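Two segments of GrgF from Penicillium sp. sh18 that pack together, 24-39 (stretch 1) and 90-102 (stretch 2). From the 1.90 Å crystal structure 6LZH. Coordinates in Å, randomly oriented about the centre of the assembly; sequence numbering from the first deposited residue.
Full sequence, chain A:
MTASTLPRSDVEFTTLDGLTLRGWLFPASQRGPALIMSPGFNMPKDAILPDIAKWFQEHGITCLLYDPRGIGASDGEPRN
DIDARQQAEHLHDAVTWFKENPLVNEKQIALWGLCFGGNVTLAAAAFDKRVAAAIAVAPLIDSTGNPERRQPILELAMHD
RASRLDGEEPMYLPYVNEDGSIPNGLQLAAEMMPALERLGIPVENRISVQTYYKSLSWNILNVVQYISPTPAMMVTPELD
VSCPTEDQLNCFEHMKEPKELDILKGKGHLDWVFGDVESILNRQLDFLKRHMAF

Stretch 1 24-39: WLFPASQRGPALIMSP
Stretch 2, residues 90-102: HLHDAVTWFKENP

A helix packed across a strand usually relies on strand alternation, as in GrgF. Strand 32-38 (phi/psi near -120/130 at its centre) and helix 90-99 (near -63/-38) run roughly antiparallel, at 151° with axes 9.9 Å apart. Ile 36 lies opposite Ala 94 (CA-CA 7.7 Å) and Ala 34 opposite Phe 98 (CA-CA 8.4 Å). Ala 34, Ile 36 and Ser 38 point toward the helix; Leu 35 and Met 37 point away.

Leu 91 (m, t) leaves sideways but brings CD2 to 3.6 Å from Ile 36 CG2 and 3.7 Å from Ser 38 OG. One turn on, small Ala 94 lets Ile 36 (m, t) come close, CD1 lying 3.8 Å from Ala 94 CB and equally far from Val 95 CG2. Phe 98, chi1 -149° between wells and chi2 -4°, sets CE2 3.3 Å from Ala 34 CB, CD2 3.8 Å from Ile 36 CG1, and CZ 4.0 Å from CD1 of Leu 25 (t, p) on strand 24-26. Beyond the helix, Asn 101 (t, chi2 -56°) places ND2 3.7 Å from Leu 25 CD2. At Pro 102, extended Arg 31 (t, t, t, chi4 85°) donates the sole direct cross-stretch hydrogen bond, NH1 to Pro 102 O, 2.9 Å. The contact buries 533 Å², both sides summed, apolar Ile 36 and Phe 98 contributing the largest shares; charged Arg 31 stays exposed.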

# COMPACT_ATOMS: atom_id res chain seq x y z
N TRP A 24 -2.05 7.01 -25.51
CA TRP A 24 -2.23 6.76 -26.92
C TRP A 24 -3.09 5.52 -27.09
O TRP A 24 -2.88 4.52 -26.40
CB TRP A 24 -0.89 6.53 -27.65
CG TRP A 24 -0.07 7.76 -27.82
CD1 TRP A 24 -0.52 9.03 -28.07
CD2 TRP A 24 1.36 7.84 -27.79
NE1 TRP A 24 0.53 9.89 -28.18
CE2 TRP A 24 1.70 9.19 -28.01
CE3 TRP A 24 2.38 6.90 -27.59
CZ2 TRP A 24 3.03 9.63 -28.05
CZ3 TRP A 24 3.70 7.34 -27.62
CH2 TRP A 24 4.01 8.70 -27.85
N LEU A 25 -4.03 5.60 -28.02
CA LEU A 25 -4.87 4.49 -28.40
C LEU A 25 -4.46 4.04 -29.79
O LEU A 25 -4.41 4.86 -30.71
CB LEU A 25 -6.34 4.92 -28.37
CG LEU A 25 -7.39 3.90 -28.81
CD1 LEU A 25 -7.41 2.75 -27.84
CD2 LEU A 25 -8.76 4.58 -28.87
N PHE A 26 -4.15 2.74 -29.94
CA PHE A 26 -3.83 2.13 -31.24
C PHE A 26 -5.00 1.22 -31.64
O PHE A 26 -5.03 0.04 -31.27
CB PHE A 26 -2.52 1.33 -31.18
CG PHE A 26 -1.30 2.17 -30.82
CD1 PHE A 26 -1.07 2.55 -29.50
CD2 PHE A 26 -0.39 2.57 -31.81
CE1 PHE A 26 0.05 3.32 -29.17
CE2 PHE A 26 0.73 3.32 -31.47
CZ PHE A 26 0.95 3.69 -30.16
N PRO A 27 -5.99 1.74 -32.36
CA PRO A 27 -7.19 0.95 -32.64
C PRO A 27 -6.94 -0.13 -33.67
O PRO A 27 -6.31 0.10 -34.70
CB PRO A 27 -8.19 1.99 -33.17
CG PRO A 27 -7.34 3.11 -33.66
CD PRO A 27 -6.16 3.16 -32.73
N ALA A 28 -7.47 -1.32 -33.38
CA ALA A 28 -7.55 -2.36 -34.38
C ALA A 28 -8.61 -2.00 -35.42
O ALA A 28 -9.43 -1.10 -35.21
CB ALA A 28 -7.91 -3.70 -33.75
N SER A 29 -8.59 -2.72 -36.55
CA SER A 29 -9.47 -2.45 -37.68
C SER A 29 -10.89 -2.92 -37.46
O SER A 29 -11.76 -2.59 -38.28
CB SER A 29 -8.92 -3.11 -38.94
OG SER A 29 -7.61 -2.64 -39.22
N GLN A 30 -11.16 -3.68 -36.41
CA GLN A 30 -12.51 -4.17 -36.15
C GLN A 30 -12.59 -4.54 -34.67
O GLN A 30 -11.57 -4.64 -33.98
CB GLN A 30 -12.86 -5.36 -37.05
CG GLN A 30 -12.02 -6.61 -36.83
CD GLN A 30 -10.54 -6.41 -37.15
OE1 GLN A 30 -10.17 -6.16 -38.31
NE2 GLN A 30 -9.70 -6.50 -36.13
N ARG A 31 -13.82 -4.72 -34.20
CA ARG A 31 -14.04 -5.04 -32.79
C ARG A 31 -13.34 -6.35 -32.44
O ARG A 31 -13.40 -7.33 -33.19
CB ARG A 31 -15.54 -5.13 -32.50
CG ARG A 31 -15.90 -5.56 -31.07
CD ARG A 31 -17.41 -5.60 -30.89
NE ARG A 31 -17.79 -6.14 -29.59
CZ ARG A 31 -17.87 -5.43 -28.48
NH1 ARG A 31 -17.59 -4.13 -28.51
NH2 ARG A 31 -18.23 -6.02 -27.34
N GLY A 32 -12.67 -6.37 -31.29
CA GLY A 32 -11.94 -7.54 -30.86
C GLY A 32 -11.18 -7.34 -29.57
O GLY A 32 -11.52 -6.49 -28.74
N PRO A 33 -10.10 -8.11 -29.39
CA PRO A 33 -9.34 -8.05 -28.14
C PRO A 33 -8.65 -6.70 -27.96
O PRO A 33 -8.52 -5.90 -28.90
CB PRO A 33 -8.33 -9.18 -28.29
CG PRO A 33 -8.10 -9.28 -29.80
CD PRO A 33 -9.44 -8.92 -30.43
N ALA A 34 -8.23 -6.44 -26.72
CA ALA A 34 -7.55 -5.19 -26.38
C ALA A 34 -6.48 -5.45 -25.33
O ALA A 34 -6.48 -6.47 -24.62
CB ALA A 34 -8.53 -4.13 -25.87
N LEU A 35 -5.56 -4.48 -25.22
CA LEU A 35 -4.38 -4.59 -24.38
C LEU A 35 -4.02 -3.22 -23.82
O LEU A 35 -3.92 -2.24 -24.56
CB LEU A 35 -3.19 -5.14 -25.18
CG LEU A 35 -1.96 -5.59 -24.40
CD1 LEU A 35 -2.28 -6.83 -23.60
CD2 LEU A 35 -0.81 -5.85 -25.37
N ILE A 36 -3.83 -3.17 -22.50
CA ILE A 36 -3.37 -1.99 -21.78
C ILE A 36 -1.92 -2.22 -21.39
O ILE A 36 -1.61 -3.16 -20.64
CB ILE A 36 -4.24 -1.70 -20.55
CG1 ILE A 36 -5.71 -1.56 -20.94
CG2 ILE A 36 -3.72 -0.46 -19.82
CD1 ILE A 36 -6.64 -1.40 -19.75
N MET A 37 -1.02 -1.36 -21.89
CA MET A 37 0.42 -1.56 -21.77
C MET A 37 1.03 -0.57 -20.78
O MET A 37 0.75 0.63 -20.85
CB MET A 37 1.09 -1.41 -23.14
CG MET A 37 0.59 -2.46 -24.15
SD MET A 37 1.19 -2.17 -25.83
CE MET A 37 2.95 -2.50 -25.66
N SER A 38 1.87 -1.08 -19.87
CA SER A 38 2.46 -0.29 -18.80
C SER A 38 3.97 -0.26 -18.98
O SER A 38 4.59 -1.32 -19.17
CB SER A 38 2.11 -0.87 -17.41
OG SER A 38 0.74 -0.78 -17.11
N PRO A 39 4.60 0.92 -18.88
CA PRO A 39 6.03 1.04 -19.20
C PRO A 39 6.92 0.76 -18.00
O PRO A 39 6.44 0.49 -16.90
CB PRO A 39 6.15 2.50 -19.67
CG PRO A 39 5.10 3.22 -18.86
CD PRO A 39 3.96 2.24 -18.66
N HIS A 90 -5.00 2.37 -10.84
CA HIS A 90 -5.30 3.14 -12.04
C HIS A 90 -5.52 2.22 -13.24
O HIS A 90 -6.28 2.57 -14.14
CB HIS A 90 -4.17 4.13 -12.29
CG HIS A 90 -4.18 5.29 -11.35
ND1 HIS A 90 -3.15 6.21 -11.29
CD2 HIS A 90 -5.09 5.68 -10.43
CE1 HIS A 90 -3.44 7.12 -10.37
NE2 HIS A 90 -4.61 6.82 -9.84
N LEU A 91 -4.90 1.04 -13.24
CA LEU A 91 -5.18 0.07 -14.31
C LEU A 91 -6.61 -0.46 -14.22
O LEU A 91 -7.21 -0.77 -15.26
CB LEU A 91 -4.19 -1.09 -14.24
CG LEU A 91 -2.81 -0.82 -14.83
CD1 LEU A 91 -1.92 -2.04 -14.60
CD2 LEU A 91 -2.90 -0.50 -16.33
N HIS A 92 -7.17 -0.56 -13.02
CA HIS A 92 -8.61 -0.85 -12.91
C HIS A 92 -9.44 0.27 -13.54
O HIS A 92 -10.47 0.02 -14.19
CB HIS A 92 -9.03 -1.03 -11.46
CG HIS A 92 -8.16 -1.95 -10.66
ND1 HIS A 92 -7.51 -3.03 -11.21
CD2 HIS A 92 -7.83 -1.94 -9.34
CE1 HIS A 92 -6.82 -3.66 -10.26
NE2 HIS A 92 -7.01 -3.02 -9.12
N ASP A 93 -9.03 1.52 -13.34
CA ASP A 93 -9.75 2.63 -13.96
C ASP A 93 -9.57 2.62 -15.47
O ASP A 93 -10.50 2.95 -16.22
CB ASP A 93 -9.28 3.96 -13.35
CG ASP A 93 -9.61 4.07 -11.87
OD1 ASP A 93 -10.52 3.34 -11.43
OD2 ASP A 93 -8.94 4.88 -11.15
N ALA A 94 -8.40 2.21 -15.93
CA ALA A 94 -8.18 2.08 -17.37
C ALA A 94 -9.07 1.00 -17.97
O ALA A 94 -9.66 1.20 -19.04
CB ALA A 94 -6.70 1.79 -17.64
N VAL A 95 -9.20 -0.15 -17.29
CA VAL A 95 -10.08 -1.21 -17.77
C VAL A 95 -11.52 -0.69 -17.86
O VAL A 95 -12.22 -0.91 -18.86
CB VAL A 95 -9.97 -2.45 -16.86
CG1 VAL A 95 -11.18 -3.39 -17.05
CG2 VAL A 95 -8.65 -3.19 -17.08
N THR A 96 -11.98 0.01 -16.82
CA THR A 96 -13.32 0.62 -16.81
C THR A 96 -13.52 1.51 -18.03
O THR A 96 -14.54 1.40 -18.73
CB THR A 96 -13.51 1.42 -15.53
OG1 THR A 96 -13.45 0.54 -14.41
CG2 THR A 96 -14.85 2.18 -15.53
N TRP A 97 -12.58 2.41 -18.27
CA TRP A 97 -12.62 3.28 -19.45
C TRP A 97 -12.66 2.46 -20.74
O TRP A 97 -13.49 2.71 -21.63
CB TRP A 97 -11.40 4.20 -19.43
CG TRP A 97 -11.28 5.11 -20.59
CD1 TRP A 97 -11.94 6.29 -20.77
CD2 TRP A 97 -10.44 4.93 -21.74
NE1 TRP A 97 -11.56 6.86 -21.98
CE2 TRP A 97 -10.64 6.04 -22.58
CE3 TRP A 97 -9.54 3.94 -22.13
CZ2 TRP A 97 -9.98 6.19 -23.80
CZ3 TRP A 97 -8.87 4.08 -23.34
CH2 TRP A 97 -9.10 5.20 -24.16
N PHE A 98 -11.75 1.49 -20.87
CA PHE A 98 -11.57 0.80 -22.14
C PHE A 98 -12.81 0.03 -22.55
O PHE A 98 -13.14 -0.04 -23.74
CB PHE A 98 -10.36 -0.15 -22.06
CG PHE A 98 -9.67 -0.31 -23.37
CD1 PHE A 98 -10.21 0.30 -24.49
CD2 PHE A 98 -8.49 -1.03 -23.50
CE1 PHE A 98 -9.61 0.21 -25.71
CE2 PHE A 98 -7.87 -1.13 -24.76
CZ PHE A 98 -8.46 -0.51 -25.85
N LYS A 99 -13.52 -0.53 -21.56
CA LYS A 99 -14.71 -1.31 -21.83
C LYS A 99 -15.76 -0.53 -22.62
O LYS A 99 -16.59 -1.13 -23.32
CB LYS A 99 -15.31 -1.80 -20.52
CG LYS A 99 -14.72 -3.12 -20.03
CD LYS A 99 -15.02 -3.36 -18.57
CE LYS A 99 -16.48 -3.16 -18.25
NZ LYS A 99 -16.85 -3.93 -17.02
N GLU A 100 -15.75 0.81 -22.53
CA GLU A 100 -16.73 1.60 -23.25
C GLU A 100 -16.38 1.80 -24.72
O GLU A 100 -17.20 2.33 -25.47
CB GLU A 100 -16.92 2.96 -22.57
CG GLU A 100 -17.53 2.86 -21.18
CD GLU A 100 -18.98 2.35 -21.21
OE1 GLU A 100 -19.86 3.07 -21.73
OE2 GLU A 100 -19.23 1.24 -20.69
N ASN A 101 -15.21 1.37 -25.15
CA ASN A 101 -14.87 1.52 -26.56
C ASN A 101 -15.55 0.41 -27.36
O ASN A 101 -15.38 -0.77 -27.04
CB ASN A 101 -13.35 1.47 -26.75
CG ASN A 101 -12.91 1.98 -28.11
OD1 ASN A 101 -13.36 1.48 -29.15
ND2 ASN A 101 -12.02 2.96 -28.11
N PRO A 102 -16.32 0.75 -28.40
CA PRO A 102 -17.02 -0.30 -29.17
C PRO A 102 -16.09 -1.20 -29.97
O PRO A 102 -16.55 -2.23 -30.48
CB PRO A 102 -17.96 0.50 -30.09
CG PRO A 102 -17.73 1.97 -29.80
CD PRO A 102 -16.45 2.08 -29.01
O HOH W 1 -17.49 -2.13 -25.95